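Local coordinates for protein ectonucleoside triphosphate diphosphohydrolase 4 (Homo sapiens, PDB 6WG5) that belongs to the GDA1/CD39 family of nucleoside phosphatases, whose members share the fold of the actin-like ATPase clan, at residues Gly280-Asp292 with His437-Met449. Residues are numbered along the deposited sequence; the frame is centred on the assembly and turned at random.
Sequences GFGGNAARQRYED and HRLKYQCFKSAWM. With NAG (2-acetamido-2-deoxy-beta-D-glucopyranose), chain B.
Ala286 sets its methyl group squarely over one face of the Trp448 indole, a CH-pi contact in which CB stands 3.6 Å from the centroid of the five-membered ring. At the indole edge lies the carbonyl of Phe281: Trp448 NE1 donates to Phe281 O over 3.0 Å, with the oxygen in the ring plane but the N-H arriving well above the carbonyl plane. That oxygen has a second partner in Thr230, on strand 229-235, which pairs with the strand leading into this helix. The Phe444 ring carries the aliphatic start of Arg287 over one face, CB lying 4.0 Å from the ring centroid, while Ala286 CB and Gly283 O sit at its edge. With CG anti to the backbone N (chi1 177°), Phe444 reaches across as a knob into the hole made by Gly283, Ala286, Arg287 and Tyr290.

The helical segments 283-292 and 437-449, parts of helices 283-296 and 436-456, cross nearly at right angles, 99°, with their axes 9.5 Å apart at closest. The first follows strand 270-279 through a glycine-rich turn, with Gly282 at the N-cap, in what is probably the second of the two actin-like lobes expected of this family; the second helix is tied to Cys414 by the disulfide of Cys443.

Beyond Phe444, Arg287 bends at chi2 (68°), bringing its NE to the edge of the Tyr441 ring, 3.6 Å from CE1. The same NE makes a salt bridge to Glu291 OE2, and NH1 pairs with Asp319, fixing the guanidinium. At the other flank Lys445 NZ reaches Asn284 OD1 in a weak bond of 3.2 Å, and His437 CE1 approaches that oxygen with its ring edge.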
loop_
_atom_site.group_PDB
_atom_site.type_symbol
_atom_site.label_atom_id
_atom_site.label_comp_id
_atom_site.label_asym_id
_atom_site.label_seq_id
_atom_site.Cartn_x
_atom_site.Cartn_y
_atom_site.Cartn_z
ATOM N N GLY A 280 8.235 -8.996 -8.299
ATOM C CA GLY A 280 9.540 -9.611 -8.206
ATOM C C GLY A 280 10.612 -8.730 -7.609
ATOM O O GLY A 280 11.795 -9.073 -7.701
ATOM N N PHE A 281 10.239 -7.601 -7.003
ATOM C CA PHE A 281 11.192 -6.698 -6.370
ATOM C C PHE A 281 10.913 -6.529 -4.881
ATOM O O PHE A 281 11.395 -5.573 -4.266
ATOM C CB PHE A 281 11.189 -5.346 -7.085
ATOM C CG PHE A 281 11.695 -5.420 -8.494
ATOM C CD1 PHE A 281 13.008 -5.094 -8.791
ATOM C CD2 PHE A 281 10.868 -5.846 -9.519
ATOM C CE1 PHE A 281 13.481 -5.175 -10.088
ATOM C CE2 PHE A 281 11.334 -5.929 -10.818
ATOM C CZ PHE A 281 12.643 -5.594 -11.103
ATOM N N GLY A 282 10.142 -7.439 -4.287
ATOM C CA GLY A 282 10.014 -7.485 -2.850
ATOM C C GLY A 282 11.216 -8.145 -2.206
ATOM O O GLY A 282 12.077 -8.717 -2.872
ATOM N N GLY A 283 11.269 -8.060 -0.877
ATOM C CA GLY A 283 12.418 -8.589 -0.160
ATOM C C GLY A 283 12.644 -10.063 -0.431
ATOM O O GLY A 283 13.736 -10.475 -0.832
ATOM N N ASN A 284 11.610 -10.880 -0.219
ATOM C CA ASN A 284 11.745 -12.319 -0.418
ATOM C C ASN A 284 11.976 -12.661 -1.886
ATOM O O ASN A 284 12.830 -13.496 -2.206
ATOM C CB ASN A 284 10.506 -13.035 0.116
ATOM C CG ASN A 284 10.361 -12.911 1.622
ATOM O OD1 ASN A 284 11.349 -12.799 2.346
ATOM N ND2 ASN A 284 9.122 -12.933 2.101
ATOM N N ALA A 285 11.225 -12.031 -2.793
ATOM C CA ALA A 285 11.421 -12.288 -4.217
ATOM C C ALA A 285 12.844 -11.954 -4.646
ATOM O O ALA A 285 13.460 -12.701 -5.416
ATOM C CB ALA A 285 10.418 -11.485 -5.044
ATOM N N ALA A 286 13.383 -10.833 -4.160
ATOM C CA ALA A 286 14.755 -10.472 -4.499
ATOM C C ALA A 286 15.731 -11.540 -4.027
ATOM O O ALA A 286 16.659 -11.909 -4.756
ATOM C CB ALA A 286 15.109 -9.114 -3.893
ATOM N N ARG A 287 15.536 -12.052 -2.809
ATOM C CA ARG A 287 16.415 -13.098 -2.301
ATOM C C ARG A 287 16.328 -14.350 -3.163
ATOM O O ARG A 287 17.342 -15.014 -3.410
ATOM C CB ARG A 287 16.065 -13.417 -0.845
ATOM C CG ARG A 287 16.802 -14.624 -0.262
ATOM C CD ARG A 287 18.293 -14.369 -0.104
ATOM N NE ARG A 287 19.022 -15.602 0.177
ATOM C CZ ARG A 287 20.334 -15.674 0.387
ATOM N NH1 ARG A 287 21.080 -14.577 0.361
ATOM N NH2 ARG A 287 20.904 -16.849 0.625
ATOM N N GLN A 288 15.126 -14.693 -3.627
ATOM C CA GLN A 288 14.977 -15.876 -4.466
ATOM C C GLN A 288 15.643 -15.676 -5.821
ATOM O O GLN A 288 16.310 -16.582 -6.333
ATOM C CB GLN A 288 13.495 -16.217 -4.637
ATOM C CG GLN A 288 13.243 -17.503 -5.411
ATOM C CD GLN A 288 13.906 -18.708 -4.766
ATOM O OE1 GLN A 288 13.621 -19.048 -3.617
ATOM N NE2 GLN A 288 14.804 -19.355 -5.504
ATOM N N ARG A 289 15.477 -14.494 -6.419
ATOM C CA ARG A 289 16.160 -14.203 -7.675
ATOM C C ARG A 289 17.671 -14.241 -7.492
ATOM O O ARG A 289 18.407 -14.663 -8.392
ATOM C CB ARG A 289 15.715 -12.841 -8.205
ATOM C CG ARG A 289 14.234 -12.760 -8.561
ATOM C CD ARG A 289 13.814 -11.324 -8.796
ATOM N NE ARG A 289 14.702 -10.671 -9.747
ATOM C CZ ARG A 289 14.922 -9.362 -9.801
ATOM N NH1 ARG A 289 15.756 -8.872 -10.708
ATOM N NH2 ARG A 289 14.322 -8.543 -8.948
ATOM N N TYR A 290 18.150 -13.804 -6.325
ATOM C CA TYR A 290 19.580 -13.830 -6.043
ATOM C C TYR A 290 20.084 -15.264 -5.918
ATOM O O TYR A 290 21.109 -15.626 -6.506
ATOM C CB TYR A 290 19.861 -13.030 -4.768
ATOM C CG TYR A 290 21.291 -13.086 -4.280
ATOM C CD1 TYR A 290 22.319 -12.512 -5.012
ATOM C CD2 TYR A 290 21.609 -13.695 -3.074
ATOM C CE1 TYR A 290 23.626 -12.556 -4.564
ATOM C CE2 TYR A 290 22.909 -13.741 -2.617
ATOM C CZ TYR A 290 23.914 -13.169 -3.365
ATOM O OH TYR A 290 25.215 -13.217 -2.916
ATOM N N GLU A 291 19.367 -16.099 -5.162
ATOM C CA GLU A 291 19.753 -17.502 -5.047
ATOM C C GLU A 291 19.681 -18.212 -6.391
ATOM O O GLU A 291 20.499 -19.096 -6.667
ATOM C CB GLU A 291 18.863 -18.208 -4.023
ATOM C CG GLU A 291 19.077 -17.738 -2.587
ATOM C CD GLU A 291 18.176 -18.442 -1.588
ATOM O OE1 GLU A 291 17.394 -19.324 -2.002
ATOM O OE2 GLU A 291 18.251 -18.114 -0.385
ATOM N N ASP A 292 18.719 -17.840 -7.239
ATOM C CA ASP A 292 18.614 -18.458 -8.557
ATOM C C ASP A 292 19.883 -18.244 -9.369
ATOM O O ASP A 292 20.322 -19.144 -10.093
ATOM C CB ASP A 292 17.403 -17.903 -9.308
ATOM C CG ASP A 292 16.089 -18.470 -8.804
ATOM O OD1 ASP A 292 16.105 -19.533 -8.148
ATOM O OD2 ASP A 292 15.036 -17.854 -9.076
ATOM N N HIS A 437 13.078 -16.808 10.291
ATOM C CA HIS A 437 13.220 -16.304 8.928
ATOM C C HIS A 437 13.703 -14.858 8.935
ATOM O O HIS A 437 14.582 -14.484 8.151
ATOM C CB HIS A 437 11.888 -16.428 8.190
ATOM C CG HIS A 437 11.977 -16.147 6.723
ATOM N ND1 HIS A 437 12.048 -14.870 6.211
ATOM C CD2 HIS A 437 11.993 -16.982 5.655
ATOM C CE1 HIS A 437 12.113 -14.928 4.893
ATOM N NE2 HIS A 437 12.082 -16.198 4.530
ATOM N N ARG A 438 13.138 -14.030 9.816
ATOM C CA ARG A 438 13.614 -12.659 9.957
ATOM C C ARG A 438 15.077 -12.631 10.380
ATOM O O ARG A 438 15.873 -11.849 9.846
ATOM C CB ARG A 438 12.744 -11.910 10.970
ATOM C CG ARG A 438 13.342 -10.614 11.505
ATOM C CD ARG A 438 13.682 -9.636 10.396
ATOM N NE ARG A 438 12.568 -9.432 9.475
ATOM C CZ ARG A 438 12.637 -8.704 8.364
ATOM N NH1 ARG A 438 13.771 -8.099 8.026
ATOM N NH2 ARG A 438 11.570 -8.583 7.586
ATOM N N LEU A 439 15.450 -13.481 11.338
ATOM C CA LEU A 439 16.824 -13.494 11.826
ATOM C C LEU A 439 17.801 -13.868 10.717
ATOM O O LEU A 439 18.918 -13.339 10.652
ATOM C CB LEU A 439 16.943 -14.472 12.997
ATOM C CG LEU A 439 18.172 -14.311 13.891
ATOM C CD1 LEU A 439 18.008 -13.114 14.824
ATOM C CD2 LEU A 439 18.422 -15.583 14.683
ATOM N N LYS A 440 17.393 -14.774 9.828
ATOM C CA LYS A 440 18.291 -15.287 8.801
ATOM C C LYS A 440 18.418 -14.334 7.620
ATOM O O LYS A 440 19.517 -14.150 7.086
ATOM C CB LYS A 440 17.794 -16.653 8.333
ATOM C CG LYS A 440 18.515 -17.229 7.130
ATOM C CD LYS A 440 18.136 -18.693 6.954
ATOM C CE LYS A 440 18.695 -19.292 5.678
ATOM N NZ LYS A 440 18.124 -20.651 5.440
ATOM N N TYR A 441 17.315 -13.716 7.198
ATOM C CA TYR A 441 17.290 -12.919 5.977
ATOM C C TYR A 441 17.265 -11.419 6.245
ATOM O O TYR A 441 17.096 -10.637 5.303
ATOM C CB TYR A 441 16.091 -13.328 5.118
ATOM C CG TYR A 441 16.183 -14.757 4.638
ATOM C CD1 TYR A 441 17.103 -15.121 3.665
ATOM C CD2 TYR A 441 15.359 -15.744 5.163
ATOM C CE1 TYR A 441 17.202 -16.424 3.226
ATOM C CE2 TYR A 441 15.450 -17.057 4.726
ATOM C CZ TYR A 441 16.374 -17.389 3.758
ATOM O OH TYR A 441 16.478 -18.690 3.313
ATOM N N GLN A 442 17.440 -10.997 7.500
ATOM C CA GLN A 442 17.512 -9.570 7.802
ATOM C C GLN A 442 18.606 -8.888 6.990
ATOM O O GLN A 442 18.414 -7.774 6.491
ATOM C CB GLN A 442 17.756 -9.366 9.300
ATOM C CG GLN A 442 18.323 -7.995 9.692
ATOM C CD GLN A 442 17.315 -6.869 9.556
ATOM O OE1 GLN A 442 16.106 -7.099 9.518
ATOM N NE2 GLN A 442 17.812 -5.641 9.485
ATOM N N CYS A 443 19.764 -9.534 6.858
ATOM C CA CYS A 443 20.896 -8.894 6.196
ATOM C C CYS A 443 20.588 -8.605 4.736
ATOM O O CYS A 443 20.693 -7.462 4.281
ATOM C CB CYS A 443 22.139 -9.767 6.327
ATOM S SG CYS A 443 22.855 -9.531 7.931
ATOM N N PHE A 444 20.217 -9.639 3.981
ATOM C CA PHE A 444 19.873 -9.425 2.582
ATOM C C PHE A 444 18.774 -8.378 2.450
ATOM O O PHE A 444 18.875 -7.455 1.634
ATOM C CB PHE A 444 19.439 -10.737 1.932
ATOM C CG PHE A 444 19.004 -10.574 0.506
ATOM C CD1 PHE A 444 19.902 -10.757 -0.529
ATOM C CD2 PHE A 444 17.704 -10.206 0.203
ATOM C CE1 PHE A 444 19.508 -10.593 -1.838
ATOM C CE2 PHE A 444 17.306 -10.036 -1.104
ATOM C CZ PHE A 444 18.210 -10.228 -2.128
ATOM N N LYS A 445 17.718 -8.499 3.259
ATOM C CA LYS A 445 16.572 -7.611 3.102
ATOM C C LYS A 445 16.891 -6.186 3.531
ATOM O O LYS A 445 16.381 -5.235 2.929
ATOM C CB LYS A 445 15.383 -8.160 3.885
ATOM C CG LYS A 445 14.718 -9.349 3.201
ATOM C CD LYS A 445 13.972 -10.219 4.190
ATOM C CE LYS A 445 12.489 -10.234 3.914
ATOM N NZ LYS A 445 11.755 -10.977 4.975
ATOM N N SER A 446 17.728 -6.009 4.555
ATOM C CA SER A 446 18.126 -4.661 4.946
ATOM C C SER A 446 18.932 -3.988 3.842
ATOM O O SER A 446 18.751 -2.795 3.571
ATOM C CB SER A 446 18.931 -4.706 6.245
ATOM O OG SER A 446 20.141 -5.416 6.068
ATOM N N ALA A 447 19.823 -4.739 3.191
ATOM C CA ALA A 447 20.610 -4.184 2.093
ATOM C C ALA A 447 19.743 -3.931 0.869
ATOM O O ALA A 447 19.887 -2.901 0.199
ATOM C CB ALA A 447 21.754 -5.130 1.744
ATOM N N TRP A 448 18.848 -4.866 0.552
ATOM C CA TRP A 448 17.911 -4.657 -0.545
ATOM C C TRP A 448 17.040 -3.435 -0.282
ATOM O O TRP A 448 16.845 -2.593 -1.166
ATOM C CB TRP A 448 17.057 -5.912 -0.731
ATOM C CG TRP A 448 16.049 -5.807 -1.830
ATOM C CD1 TRP A 448 14.695 -5.714 -1.692
ATOM C CD2 TRP A 448 16.312 -5.791 -3.238
ATOM N NE1 TRP A 448 14.096 -5.645 -2.929
ATOM C CE2 TRP A 448 15.067 -5.688 -3.893
ATOM C CE3 TRP A 448 17.476 -5.855 -4.008
ATOM C CZ2 TRP A 448 14.954 -5.641 -5.279
ATOM C CZ3 TRP A 448 17.363 -5.814 -5.386
ATOM C CH2 TRP A 448 16.110 -5.707 -6.008
ATOM N N MET A 449 16.519 -3.316 0.939
ATOM C CA MET A 449 15.752 -2.131 1.313
ATOM C C MET A 449 16.562 -0.864 1.073
ATOM O O MET A 449 16.066 0.110 0.497
ATOM C CB MET A 449 15.337 -2.229 2.783
ATOM C CG MET A 449 14.213 -1.291 3.185
ATOM S SD MET A 449 14.469 -0.549 4.814
ATOM C CE MET A 449 15.563 0.801 4.387
HETATM C C1 NAG B . 15.094 -8.308 -14.642
HETATM C C2 NAG B . 13.760 -9.059 -14.688
HETATM C C3 NAG B . 13.932 -10.424 -15.356
HETATM C C4 NAG B . 14.657 -10.304 -16.691
HETATM C C5 NAG B . 15.947 -9.516 -16.519
HETATM C C6 NAG B . 16.658 -9.243 -17.823
HETATM C C7 NAG B . 12.023 -8.758 -12.973
HETATM C C8 NAG B . 11.625 -9.043 -11.556
HETATM N N2 NAG B . 13.217 -9.225 -13.349
HETATM O O3 NAG B . 12.648 -11.007 -15.556
HETATM O O4 NAG B . 14.995 -11.604 -17.163
HETATM O O5 NAG B . 15.649 -8.239 -15.943
HETATM O O6 NAG B . 17.659 -8.247 -17.663
HETATM O O7 NAG B . 11.297 -8.131 -13.739
HETATM O O HOH W 1 8.462 -12.085 5.306
#